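Local coordinates for A-type flavoprotein (PDB 2Q9U) that scavenges O2, probably reducing it at a diiron centre with electrons relayed through a bound flavin mononucleotide, at residues Val53-Lys58 against Val81-Ala86; Val57-Ala62 against His90-Lys95; Pro343-Gly348 against Val372-Gly377. All coordinates share one frame; numbering follows the deposited sequence.

Contact 1: residues Val53-Lys58 against Val81-Ala86; sequences VIDSVK and VVMNHA. With FEO (mu-oxo-diiron), chain G.
Val53-Lys58 and Val81-Ala86 start as neighbouring parallel strands, with Val53 beside Val81 and Ile54 beside Val82. Val82 N donates to Val53 O and Asp55 N to Val82 O, both at 2.7 Å and almost along the C=O axis. Beta-branched residues suit this extended, buried backbone. Ile54 and Val82 stand side by side on one face of the sheet, where Ile54 CD1 reaches Val82 CB at 3.7 Å, while Val53 and Val81 occupy the other face.

Past the strands Asp55 takes over with its carboxylate. Its CG lies anti to the carbonyl carbon (chi1 -66°), so Asp55 OD1 can receive Asn84 N at 2.9 Å through its syn lone pair, nearly straight. Asp55 OD1 also accepts from a water 2.7 Å away, which also donates to His85 O. The buried carboxylate is thus well supplied with donors, OD2 being held by Asn170, and it ties the turn leading into His85, the first metal ligand of the HxExDH motif, whose NE2 binds FE2 of the mu-oxo-diiron centre at 2.3 Å. Asp155 holds His85 ND1. Met83, its flexible chain folded back, brings CE to 4.1 Å from Ser56 CB.

The pair lies inside the beta-alpha-beta unit of strand 52-54, helix 62-72 and strand 80-82: Ile69 of the helix packs on Val53, Phe168 of strand 166-170 on Ile54, with strand 39-46 alongside strand 52-54.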
ATOM      1  N   VAL A  53       2.886 -27.308  28.828  1.00 12.21           N
ATOM      2  CA  VAL A  53       2.847 -26.203  27.855  1.00 12.28           C
ATOM      3  C   VAL A  53       1.400 -25.808  27.620  1.00 12.16           C
ATOM      4  O   VAL A  53       0.533 -26.665  27.429  1.00 12.55           O
ATOM      5  CB  VAL A  53       3.511 -26.575  26.514  1.00 12.29           C
ATOM      6  CG1 VAL A  53       3.413 -25.407  25.485  1.00 10.41           C
ATOM      7  CG2 VAL A  53       4.973 -26.955  26.742  1.00 12.58           C
ATOM      8  N   ILE A  54       1.161 -24.501  27.645  1.00 11.65           N
ATOM      9  CA  ILE A  54      -0.153 -23.938  27.324  1.00 11.19           C
ATOM     10  C   ILE A  54      -0.076 -23.305  25.941  1.00 11.03           C
ATOM     11  O   ILE A  54       0.706 -22.383  25.708  1.00 10.20           O
ATOM     12  CB  ILE A  54      -0.572 -22.852  28.341  1.00 10.99           C
ATOM     13  CG1 ILE A  54      -0.368 -23.338  29.797  1.00 10.90           C
ATOM     14  CG2 ILE A  54      -2.027 -22.343  28.040  1.00 10.47           C
ATOM     15  CD1 ILE A  54      -1.330 -24.466  30.212  1.00 13.23           C
ATOM     16  N   ASP A  55      -0.889 -23.830  25.038  1.00 10.38           N
ATOM     17  CA  ASP A  55      -1.016 -23.363  23.658  1.00 11.82           C
ATOM     18  C   ASP A  55       0.204 -23.559  22.746  1.00 11.37           C
ATOM     19  O   ASP A  55       1.298 -23.847  23.204  1.00 12.32           O
ATOM     20  CB  ASP A  55      -1.589 -21.919  23.613  1.00 11.54           C
ATOM     21  CG  ASP A  55      -3.040 -21.865  24.134  1.00 14.46           C
ATOM     22  OD1 ASP A  55      -3.805 -22.844  23.867  1.00 12.61           O
ATOM     23  OD2 ASP A  55      -3.395 -20.875  24.820  1.00 16.05           O
ATOM     24  N   SER A  56      -0.025 -23.428  21.443  1.00 11.73           N
ATOM     25  CA  SER A  56       1.050 -23.466  20.465  1.00 11.00           C
ATOM     26  C   SER A  56       1.088 -22.117  19.717  1.00 11.38           C
ATOM     27  O   SER A  56       0.600 -21.104  20.232  1.00 10.33           O
ATOM     28  CB  SER A  56       0.836 -24.662  19.520  1.00 12.13           C
ATOM     29  OG  SER A  56       1.916 -24.839  18.616  1.00 11.26           O
ATOM     30  N   VAL A  57       1.683 -22.107  18.518  1.00 11.02           N
ATOM     31  CA  VAL A  57       1.836 -20.887  17.704  1.00 11.78           C
ATOM     32  C   VAL A  57       1.624 -21.240  16.223  1.00 12.54           C
ATOM     33  O   VAL A  57       1.667 -22.414  15.863  1.00 11.57           O
ATOM     34  CB  VAL A  57       3.246 -20.217  17.838  1.00 11.55           C
ATOM     35  CG1 VAL A  57       3.579 -19.818  19.311  1.00 10.76           C
ATOM     36  CG2 VAL A  57       4.339 -21.103  17.282  1.00 10.26           C
ATOM     37  N   LYS A  58       1.461 -20.200  15.396  1.00 12.88           N
ATOM     38  CA  LYS A  58       1.288 -20.337  13.946  1.00 14.35           C
ATOM     39  C   LYS A  58       2.497 -21.079  13.351  1.00 14.49           C
ATOM     40  O   LYS A  58       3.638 -20.774  13.725  1.00 12.64           O
ATOM     41  CB  LYS A  58       1.180 -18.932  13.349  1.00 15.06           C
ATOM     42  CG  LYS A  58       0.383 -18.854  12.042  1.00 17.04           C
ATOM     43  CD  LYS A  58       0.510 -17.439  11.454  1.00 16.96           C
ATOM     44  CE  LYS A  58      -0.534 -16.443  11.999  1.00 21.82           C
ATOM     45  NZ  LYS A  58      -0.466 -15.059  11.321  1.00 21.40           N
ATOM     46  N   VAL A  81       0.383 -30.840  26.981  1.00 12.84           N
ATOM     47  CA  VAL A  81       0.212 -29.627  26.153  1.00 11.82           C
ATOM     48  C   VAL A  81      -1.274 -29.314  26.168  1.00 11.93           C
ATOM     49  O   VAL A  81      -2.100 -30.080  25.648  1.00 11.59           O
ATOM     50  CB  VAL A  81       0.707 -29.814  24.718  1.00 12.35           C
ATOM     51  CG1 VAL A  81       0.560 -28.495  23.929  1.00 12.25           C
ATOM     52  CG2 VAL A  81       2.158 -30.287  24.710  1.00 11.80           C
ATOM     53  N   VAL A  82      -1.602 -28.198  26.803  1.00 11.76           N
ATOM     54  CA  VAL A  82      -2.962 -27.747  26.940  1.00 11.60           C
ATOM     55  C   VAL A  82      -3.301 -26.812  25.782  1.00 12.13           C
ATOM     56  O   VAL A  82      -2.628 -25.795  25.574  1.00 11.83           O
ATOM     57  CB  VAL A  82      -3.171 -26.989  28.266  1.00 12.18           C
ATOM     58  CG1 VAL A  82      -4.555 -26.355  28.325  1.00 12.34           C
ATOM     59  CG2 VAL A  82      -2.893 -27.895  29.504  1.00 11.34           C
ATOM     60  N   MET A  83      -4.388 -27.132  25.084  1.00 12.78           N
ATOM     61  CA  MET A  83      -4.861 -26.357  23.932  1.00 13.24           C
ATOM     62  C   MET A  83      -6.211 -25.715  24.221  1.00 13.77           C
ATOM     63  O   MET A  83      -7.182 -26.402  24.472  1.00 13.95           O
ATOM     64  CB  MET A  83      -4.937 -27.265  22.678  1.00 13.36           C
ATOM     65  CG  MET A  83      -3.569 -27.789  22.192  1.00 12.81           C
ATOM     66  SD  MET A  83      -2.346 -26.519  21.785  1.00 14.10           S
ATOM     67  CE  MET A  83      -3.070 -25.776  20.321  1.00 14.49           C
ATOM     68  N   ASN A  84      -6.252 -24.375  24.211  1.00 13.87           N
ATOM     69  CA  ASN A  84      -7.441 -23.633  24.598  1.00 13.38           C
ATOM     70  C   ASN A  84      -8.348 -23.385  23.412  1.00 13.37           C
ATOM     71  O   ASN A  84      -9.501 -22.996  23.596  1.00 13.27           O
ATOM     72  CB  ASN A  84      -7.022 -22.264  25.167  1.00 13.35           C
ATOM     73  CG  ASN A  84      -6.416 -22.367  26.548  1.00 15.72           C
ATOM     74  OD1 ASN A  84      -5.275 -21.919  26.787  1.00 19.92           O
ATOM     75  ND2 ASN A  84      -7.159 -22.949  27.463  1.00 12.51           N
ATOM     76  N   HIS A  85      -7.807 -23.543  22.198  1.00 13.02           N
ATOM     77  CA  HIS A  85      -8.436 -22.971  20.975  1.00 13.22           C
ATOM     78  C   HIS A  85      -7.731 -23.607  19.763  1.00 12.06           C
ATOM     79  O   HIS A  85      -6.525 -23.822  19.802  1.00 12.10           O
ATOM     80  CB  HIS A  85      -8.242 -21.449  21.051  1.00 13.14           C
ATOM     81  CG  HIS A  85      -8.863 -20.642  19.946  1.00 14.42           C
ATOM     82  ND1 HIS A  85     -10.091 -20.911  19.384  1.00 15.04           N
ATOM     83  CD2 HIS A  85      -8.447 -19.478  19.390  1.00 13.74           C
ATOM     84  CE1 HIS A  85     -10.372 -19.990  18.473  1.00 14.92           C
ATOM     85  NE2 HIS A  85      -9.397 -19.099  18.467  1.00 13.52           N
ATOM     86  N   ALA A  86      -8.471 -23.935  18.706  1.00 11.56           N
ATOM     87  CA  ALA A  86      -7.897 -24.691  17.604  1.00 11.64           C
ATOM     88  C   ALA A  86      -7.483 -23.803  16.420  1.00 12.09           C
ATOM     89  O   ALA A  86      -6.927 -24.300  15.438  1.00 11.24           O
ATOM     90  CB  ALA A  86      -8.888 -25.766  17.129  1.00 12.57           C
TER
HETATM   91 FE1  FEO G 701      -5.828 -15.721  18.241  1.00 11.41          FE
HETATM   92 FE2  FEO G 701      -8.983 -16.994  17.633  1.00 14.54          FE
HETATM   93  O   FEO G 701      -6.931 -17.034  17.552  1.00 11.74           O
HETATM   94  O   HOH W   1      -5.024 -22.315  21.508  1.00 25.35           O

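Contact 2: residues Val57-Ala62 against His90-Lys95; sequences VKYPFA and HASSLK. With FEO (mu-oxo-diiron), chain G.
Hydrogen bonds carry most of this meeting between Val57-Ala62 and His90-Lys95, and two consecutive serines make them. Val57 O is gripped twice by Ser93: the backbone N comes in at 3.1 Å, nearly along the C=O axis, and OG donates at 2.8 Å from above the carbonyl plane. Ser93 OG lies anti to its own carbonyl carbon (chi1 -71°), which swings it back toward the oxygen its N-H uses. Ser92 OG instead sits between its own N and carbonyl carbon (chi1 61°) and accepts Tyr59 N at 2.7 Å; the same hydroxyl is bonded to Gly88 O, so it bridges two pieces of backbone. Serine is short enough to work this close to the main chain.

Metal coordination enters through His90, whose NE2 binds FE1 at 2.2 Å alongside Asp89, Asp171 and His230. His85, Glu87, Asp89 and His90 form the HxExDH motif of flavodiiron proteins, their version of the metallo-beta-lactamase HxHxDH, and the type I turn from Ala91 to Leu94 leads into helix 94-97.

Packing is tight. Ala62 CB, at the start of helix 62-72, lies only 3.2 Å from Ser93 OG, its small methyl letting the serine come this close. Tyr59 presents its ring edge to Ser92, CD2 being 3.3 Å from OG, while Pro60 CD lies above one face, toward its rim. Trp65 of helix 62-72 packs against both Val57 and Ser93.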
ATOM      1  N   VAL A  57       1.683 -22.107  18.518  1.00 11.02           N
ATOM      2  CA  VAL A  57       1.836 -20.887  17.704  1.00 11.78           C
ATOM      3  C   VAL A  57       1.624 -21.240  16.223  1.00 12.54           C
ATOM      4  O   VAL A  57       1.667 -22.414  15.863  1.00 11.57           O
ATOM      5  CB  VAL A  57       3.246 -20.217  17.838  1.00 11.55           C
ATOM      6  CG1 VAL A  57       3.579 -19.818  19.311  1.00 10.76           C
ATOM      7  CG2 VAL A  57       4.339 -21.103  17.282  1.00 10.26           C
ATOM      8  N   LYS A  58       1.461 -20.200  15.396  1.00 12.88           N
ATOM      9  CA  LYS A  58       1.288 -20.337  13.946  1.00 14.35           C
ATOM     10  C   LYS A  58       2.497 -21.079  13.351  1.00 14.49           C
ATOM     11  O   LYS A  58       3.638 -20.774  13.725  1.00 12.64           O
ATOM     12  CB  LYS A  58       1.180 -18.932  13.349  1.00 15.06           C
ATOM     13  CG  LYS A  58       0.383 -18.854  12.042  1.00 17.04           C
ATOM     14  CD  LYS A  58       0.510 -17.439  11.454  1.00 16.96           C
ATOM     15  CE  LYS A  58      -0.534 -16.443  11.999  1.00 21.82           C
ATOM     16  NZ  LYS A  58      -0.466 -15.059  11.321  1.00 21.40           N
ATOM     17  N   TYR A  59       2.249 -22.016  12.414  1.00 14.50           N
ATOM     18  CA  TYR A  59       3.284 -22.922  11.875  1.00 14.98           C
ATOM     19  C   TYR A  59       4.614 -22.289  11.381  1.00 14.52           C
ATOM     20  O   TYR A  59       5.662 -22.895  11.551  1.00 13.96           O
ATOM     21  CB  TYR A  59       2.687 -23.902  10.811  1.00 16.72           C
ATOM     22  CG  TYR A  59       2.363 -23.198   9.508  1.00 19.10           C
ATOM     23  CD1 TYR A  59       3.357 -23.016   8.517  1.00 20.03           C
ATOM     24  CD2 TYR A  59       1.086 -22.663   9.287  1.00 20.19           C
ATOM     25  CE1 TYR A  59       3.078 -22.328   7.322  1.00 20.59           C
ATOM     26  CE2 TYR A  59       0.784 -21.982   8.089  1.00 22.08           C
ATOM     27  CZ  TYR A  59       1.792 -21.821   7.113  1.00 22.77           C
ATOM     28  OH  TYR A  59       1.509 -21.132   5.941  1.00 23.52           O
ATOM     29  N   PRO A  60       4.601 -21.055  10.816  1.00 13.94           N
ATOM     30  CA  PRO A  60       5.907 -20.517  10.407  1.00 14.45           C
ATOM     31  C   PRO A  60       6.909 -20.344  11.532  1.00 13.57           C
ATOM     32  O   PRO A  60       8.103 -20.284  11.265  1.00 13.98           O
ATOM     33  CB  PRO A  60       5.553 -19.150   9.792  1.00 14.56           C
ATOM     34  CG  PRO A  60       4.126 -19.313   9.379  1.00 15.43           C
ATOM     35  CD  PRO A  60       3.512 -20.135  10.454  1.00 14.09           C
ATOM     36  N   PHE A  61       6.418 -20.278  12.769  1.00 13.31           N
ATOM     37  CA  PHE A  61       7.227 -19.985  13.965  1.00 12.55           C
ATOM     38  C   PHE A  61       7.484 -21.209  14.837  1.00 12.36           C
ATOM     39  O   PHE A  61       7.959 -21.077  15.976  1.00 11.99           O
ATOM     40  CB  PHE A  61       6.502 -18.889  14.778  1.00 11.46           C
ATOM     41  CG  PHE A  61       6.213 -17.664  13.969  1.00 11.26           C
ATOM     42  CD1 PHE A  61       7.232 -16.747  13.689  1.00 13.35           C
ATOM     43  CD2 PHE A  61       4.945 -17.441  13.441  1.00 13.75           C
ATOM     44  CE1 PHE A  61       6.986 -15.588  12.901  1.00 15.00           C
ATOM     45  CE2 PHE A  61       4.680 -16.293  12.651  1.00 12.59           C
ATOM     46  CZ  PHE A  61       5.708 -15.364  12.390  1.00 12.76           C
ATOM     47  N   ALA A  62       7.188 -22.396  14.289  1.00 12.25           N
ATOM     48  CA  ALA A  62       7.273 -23.641  15.042  1.00 12.47           C
ATOM     49  C   ALA A  62       8.621 -23.879  15.705  1.00 12.13           C
ATOM     50  O   ALA A  62       8.656 -24.235  16.877  1.00 11.01           O
ATOM     51  CB  ALA A  62       6.901 -24.850  14.160  1.00 11.54           C
ATOM     52  N   HIS A  90      -2.741 -20.176  17.140  1.00 11.21           N
ATOM     53  CA  HIS A  90      -2.256 -20.827  18.368  1.00 11.58           C
ATOM     54  C   HIS A  90      -2.053 -22.317  18.219  1.00 12.05           C
ATOM     55  O   HIS A  90      -1.827 -23.002  19.214  1.00 12.87           O
ATOM     56  CB  HIS A  90      -3.280 -20.615  19.486  1.00 11.57           C
ATOM     57  CG  HIS A  90      -3.733 -19.205  19.558  1.00 11.79           C
ATOM     58  ND1 HIS A  90      -2.918 -18.208  20.030  1.00 10.20           N
ATOM     59  CD2 HIS A  90      -4.863 -18.601  19.118  1.00 11.78           C
ATOM     60  CE1 HIS A  90      -3.531 -17.044  19.898  1.00 10.55           C
ATOM     61  NE2 HIS A  90      -4.718 -17.258  19.356  1.00 11.40           N
ATOM     62  N   ALA A  91      -2.178 -22.843  17.011  1.00 11.33           N
ATOM     63  CA  ALA A  91      -2.280 -24.301  16.893  1.00 11.11           C
ATOM     64  C   ALA A  91      -1.569 -24.933  15.707  1.00 12.06           C
ATOM     65  O   ALA A  91      -1.253 -26.121  15.756  1.00 12.03           O
ATOM     66  CB  ALA A  91      -3.789 -24.747  16.935  1.00 10.80           C
ATOM     67  N   SER A  92      -1.321 -24.165  14.639  1.00 11.93           N
ATOM     68  CA  SER A  92      -0.967 -24.812  13.380  1.00 12.92           C
ATOM     69  C   SER A  92       0.419 -25.463  13.351  1.00 13.09           C
ATOM     70  O   SER A  92       0.665 -26.360  12.513  1.00 13.96           O
ATOM     71  CB  SER A  92      -1.174 -23.894  12.177  1.00 13.02           C
ATOM     72  OG  SER A  92      -0.378 -22.731  12.265  1.00 13.02           O
ATOM     73  N   SER A  93       1.303 -25.062  14.271  1.00 12.85           N
ATOM     74  CA  SER A  93       2.597 -25.781  14.429  1.00 12.85           C
ATOM     75  C   SER A  93       2.380 -27.253  14.805  1.00 13.14           C
ATOM     76  O   SER A  93       3.269 -28.079  14.628  1.00 13.71           O
ATOM     77  CB  SER A  93       3.472 -25.109  15.484  1.00 12.43           C
ATOM     78  OG  SER A  93       3.979 -23.856  15.043  1.00 12.39           O
ATOM     79  N   LEU A  94       1.219 -27.592  15.355  1.00 13.68           N
ATOM     80  CA  LEU A  94       1.007 -28.981  15.752  1.00 14.32           C
ATOM     81  C   LEU A  94       0.893 -29.932  14.548  1.00 15.51           C
ATOM     82  O   LEU A  94       1.222 -31.118  14.670  1.00 15.66           O
ATOM     83  CB  LEU A  94      -0.204 -29.131  16.668  1.00 13.68           C
ATOM     84  CG  LEU A  94      -0.192 -28.368  17.998  1.00 13.50           C
ATOM     85  CD1 LEU A  94      -1.449 -28.690  18.778  1.00 14.19           C
ATOM     86  CD2 LEU A  94       1.081 -28.631  18.798  1.00 12.54           C
ATOM     87  N   LYS A  95       0.413 -29.429  13.409  1.00 16.69           N
ATOM     88  CA  LYS A  95       0.272 -30.281  12.207  1.00 18.54           C
ATOM     89  C   LYS A  95       1.534 -31.103  11.935  1.00 18.99           C
ATOM     90  O   LYS A  95       1.478 -32.329  11.826  1.00 19.83           O
ATOM     91  CB  LYS A  95      -0.110 -29.462  10.971  1.00 18.28           C
ATOM     92  CG  LYS A  95      -0.489 -30.332   9.780  1.00 21.29           C
ATOM     93  CD  LYS A  95      -1.022 -29.513   8.616  1.00 27.94           C
ATOM     94  CE  LYS A  95      -1.637 -30.424   7.560  1.00 32.51           C
ATOM     95  NZ  LYS A  95      -0.799 -31.636   7.251  1.00 36.27           N
TER
HETATM   96 FE1  FEO G 701      -5.828 -15.721  18.241  1.00 11.41          FE
HETATM   97 FE2  FEO G 701      -8.983 -16.994  17.633  1.00 14.54          FE
HETATM   98  O   FEO G 701      -6.931 -17.034  17.552  1.00 11.74           O

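Contact 3: residues Pro343-Gly348 against Val372-Gly377; sequences PAFAFG and VYDEKG
Tyr373 holds its ring between its backbone N and carbonyl carbon (chi1 59°), whereas Phe345 extends its ring anti to N (chi1 -172°), so the two aromatics cross obliquely. Tyr373 OH comes to 3.4 Å from Phe345 CD1, and Tyr373 CE1 rests 4.2 Å from Pro343 CB. Asp374, also anti to its N (chi1 -177°), runs alongside Phe345 and brings OD2 to the edge of that ring, 3.7 Å from CE1, where the slightly positive ring hydrogens would suit a carboxylate.

Pro343-Gly348 covers most of strand 344-350 in the parallel sheet of the flavodoxin-like domain. Val372-Gly377 is the loop that ends the beta-alpha-beta crossover through helix 356-367 and leads to edge strand 378-381. It comes beside the strand at Ala344, bows away through Asp374-Lys376 and returns beside it at Gly377, just before Ile378 pairs with Gly348.

A water bridges strand and loop, donating to Ala344 O at 2.7 Å and to Asp374 O, accepting from Asp374 N, and lying over the centre of the Tyr373 ring. Asp374 OD1 takes Lys376 N at 3.2 Å in an Asx turn, with a weak bond from Gly377 N. Gly377 CA lies 3.1 Å from Ala346 O in a CA-H...O contact; a CB would point at the strand and run into that oxygen, and the positive phi also suits glycine. Helix 386-409 packs on this aromatic face, Arg402 making a cation-pi contact with Tyr373.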
ATOM      1  N   PRO A 343     -28.019   5.565  17.166  1.00 12.76           N
ATOM      2  CA  PRO A 343     -28.513   6.562  16.220  1.00 12.29           C
ATOM      3  C   PRO A 343     -27.599   6.547  14.982  1.00 12.63           C
ATOM      4  O   PRO A 343     -26.391   6.532  15.136  1.00 10.99           O
ATOM      5  CB  PRO A 343     -28.334   7.877  16.982  1.00 12.52           C
ATOM      6  CG  PRO A 343     -28.374   7.490  18.435  1.00 14.00           C
ATOM      7  CD  PRO A 343     -27.694   6.156  18.480  1.00 13.42           C
ATOM      8  N   ALA A 344     -28.163   6.492  13.780  1.00 13.32           N
ATOM      9  CA  ALA A 344     -27.353   6.403  12.557  1.00 13.89           C
ATOM     10  C   ALA A 344     -27.961   7.257  11.438  1.00 14.82           C
ATOM     11  O   ALA A 344     -29.178   7.182  11.177  1.00 15.13           O
ATOM     12  CB  ALA A 344     -27.201   4.930  12.090  1.00 14.53           C
ATOM     13  N   PHE A 345     -27.105   8.053  10.788  1.00 14.05           N
ATOM     14  CA  PHE A 345     -27.519   9.033   9.787  1.00 14.03           C
ATOM     15  C   PHE A 345     -26.792   8.704   8.473  1.00 14.41           C
ATOM     16  O   PHE A 345     -25.723   8.073   8.491  1.00 13.72           O
ATOM     17  CB  PHE A 345     -27.153  10.439  10.281  1.00 13.59           C
ATOM     18  CG  PHE A 345     -27.696  11.550   9.442  1.00 15.16           C
ATOM     19  CD1 PHE A 345     -29.078  11.816   9.422  1.00 14.12           C
ATOM     20  CD2 PHE A 345     -26.847  12.347   8.695  1.00 15.31           C
ATOM     21  CE1 PHE A 345     -29.607  12.867   8.649  1.00 16.04           C
ATOM     22  CE2 PHE A 345     -27.350  13.404   7.908  1.00 15.02           C
ATOM     23  CZ  PHE A 345     -28.736  13.663   7.882  1.00 16.94           C
ATOM     24  N   ALA A 346     -27.397   9.076   7.346  1.00 13.71           N
ATOM     25  CA  ALA A 346     -26.768   8.840   6.037  1.00 14.46           C
ATOM     26  C   ALA A 346     -26.895  10.069   5.156  1.00 13.87           C
ATOM     27  O   ALA A 346     -27.877  10.794   5.250  1.00 13.30           O
ATOM     28  CB  ALA A 346     -27.372   7.600   5.343  1.00 13.37           C
ATOM     29  N   PHE A 347     -25.897  10.313   4.302  1.00 13.32           N
ATOM     30  CA  PHE A 347     -25.980  11.435   3.368  1.00 13.21           C
ATOM     31  C   PHE A 347     -25.091  11.172   2.159  1.00 13.99           C
ATOM     32  O   PHE A 347     -24.315  10.235   2.177  1.00 13.28           O
ATOM     33  CB  PHE A 347     -25.599  12.767   4.045  1.00 12.67           C
ATOM     34  CG  PHE A 347     -24.209  12.782   4.640  1.00 12.27           C
ATOM     35  CD1 PHE A 347     -23.971  12.243   5.915  1.00 11.71           C
ATOM     36  CD2 PHE A 347     -23.137  13.329   3.934  1.00 12.72           C
ATOM     37  CE1 PHE A 347     -22.684  12.234   6.465  1.00 12.51           C
ATOM     38  CE2 PHE A 347     -21.823  13.326   4.490  1.00 12.55           C
ATOM     39  CZ  PHE A 347     -21.615  12.801   5.768  1.00  9.91           C
ATOM     40  N   GLY A 348     -25.208  11.987   1.114  1.00 14.58           N
ATOM     41  CA  GLY A 348     -24.346  11.789  -0.042  1.00 15.35           C
ATOM     42  C   GLY A 348     -24.807  12.521  -1.270  1.00 15.97           C
ATOM     43  O   GLY A 348     -25.983  12.852  -1.394  1.00 16.30           O
ATOM     44  N   VAL A 372     -32.200   4.319  12.763  1.00 16.20           N
ATOM     45  CA  VAL A 372     -32.175   5.220  11.617  1.00 16.08           C
ATOM     46  C   VAL A 372     -33.378   6.177  11.763  1.00 17.24           C
ATOM     47  O   VAL A 372     -34.450   5.952  11.221  1.00 16.81           O
ATOM     48  CB  VAL A 372     -32.162   4.487  10.260  1.00 16.25           C
ATOM     49  CG1 VAL A 372     -31.947   5.498   9.099  1.00 14.57           C
ATOM     50  CG2 VAL A 372     -31.051   3.399  10.228  1.00 14.89           C
ATOM     51  N   TYR A 373     -33.164   7.235  12.525  1.00 17.93           N
ATOM     52  CA  TYR A 373     -34.212   8.178  12.900  1.00 18.78           C
ATOM     53  C   TYR A 373     -34.692   9.090  11.758  1.00 20.47           C
ATOM     54  O   TYR A 373     -35.806   9.625  11.807  1.00 20.27           O
ATOM     55  CB  TYR A 373     -33.731   9.014  14.077  1.00 17.71           C
ATOM     56  CG  TYR A 373     -32.471   9.789  13.766  1.00 17.76           C
ATOM     57  CD1 TYR A 373     -31.207   9.209  13.969  1.00 16.19           C
ATOM     58  CD2 TYR A 373     -32.535  11.073  13.230  1.00 16.41           C
ATOM     59  CE1 TYR A 373     -30.045   9.906  13.667  1.00 15.26           C
ATOM     60  CE2 TYR A 373     -31.370  11.783  12.916  1.00 16.19           C
ATOM     61  CZ  TYR A 373     -30.129  11.185  13.146  1.00 15.93           C
ATOM     62  OH  TYR A 373     -28.972  11.887  12.848  1.00 15.02           O
ATOM     63  N   ASP A 374     -33.847   9.287  10.754  1.00 20.98           N
ATOM     64  CA  ASP A 374     -34.193  10.108   9.599  1.00 23.17           C
ATOM     65  C   ASP A 374     -33.827   9.328   8.332  1.00 24.32           C
ATOM     66  O   ASP A 374     -32.660   9.313   7.922  1.00 24.92           O
ATOM     67  CB  ASP A 374     -33.409  11.418   9.676  1.00 22.96           C
ATOM     68  CG  ASP A 374     -33.753  12.392   8.562  1.00 26.00           C
ATOM     69  OD1 ASP A 374     -34.480  12.024   7.609  1.00 25.84           O
ATOM     70  OD2 ASP A 374     -33.250  13.534   8.641  1.00 27.68           O
ATOM     71  N   GLU A 375     -34.812   8.700   7.702  1.00 23.94           N
ATOM     72  CA  GLU A 375     -34.543   7.855   6.538  1.00 25.24           C
ATOM     73  C   GLU A 375     -34.374   8.583   5.202  1.00 25.12           C
ATOM     74  O   GLU A 375     -34.151   7.937   4.173  1.00 26.80           O
ATOM     75  CB  GLU A 375     -35.634   6.825   6.371  1.00 24.89           C
ATOM     76  CG  GLU A 375     -35.786   5.885   7.544  1.00 26.53           C
ATOM     77  CD  GLU A 375     -36.847   4.860   7.256  1.00 27.25           C
ATOM     78  OE1 GLU A 375     -37.756   5.188   6.458  1.00 31.45           O
ATOM     79  OE2 GLU A 375     -36.776   3.738   7.780  1.00 25.73           O
ATOM     80  N   LYS A 376     -34.516   9.900   5.212  1.00 24.52           N
ATOM     81  CA  LYS A 376     -34.280  10.696   4.029  1.00 24.14           C
ATOM     82  C   LYS A 376     -32.803  11.063   3.934  1.00 23.73           C
ATOM     83  O   LYS A 376     -32.235  11.068   2.838  1.00 23.96           O
ATOM     84  CB  LYS A 376     -35.141  11.952   4.052  1.00 24.30           C
ATOM     85  N   GLY A 377     -32.184  11.361   5.082  1.00 22.04           N
ATOM     86  CA  GLY A 377     -30.821  11.871   5.108  1.00 20.84           C
ATOM     87  C   GLY A 377     -30.677  13.219   4.413  1.00 20.65           C
ATOM     88  O   GLY A 377     -31.626  14.032   4.368  1.00 20.79           O
TER
HETATM   89  O   HOH W   2     -31.154   8.792  10.324  1.00 12.12           O

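From the N terminus, contact 1 opens at strand 52-54 and closes through helix 62-72 at strand 80-82 and the turn after it. Contact 2 opens before that loop has closed, sharing Val57 and Lys58, and closes later, at 90-95, so the two loops cross rather than nest. They touch directly, with a probable hydrogen bond from Ser56 N to His90 O (2.9 Å), and together bring ligands to both irons of the mu-oxo-diiron centre. Contact 3 follows much later and separately, closing the loop over helix 356-367 within the flavodoxin domain; its centre lies about 46 Å from the centres of the others.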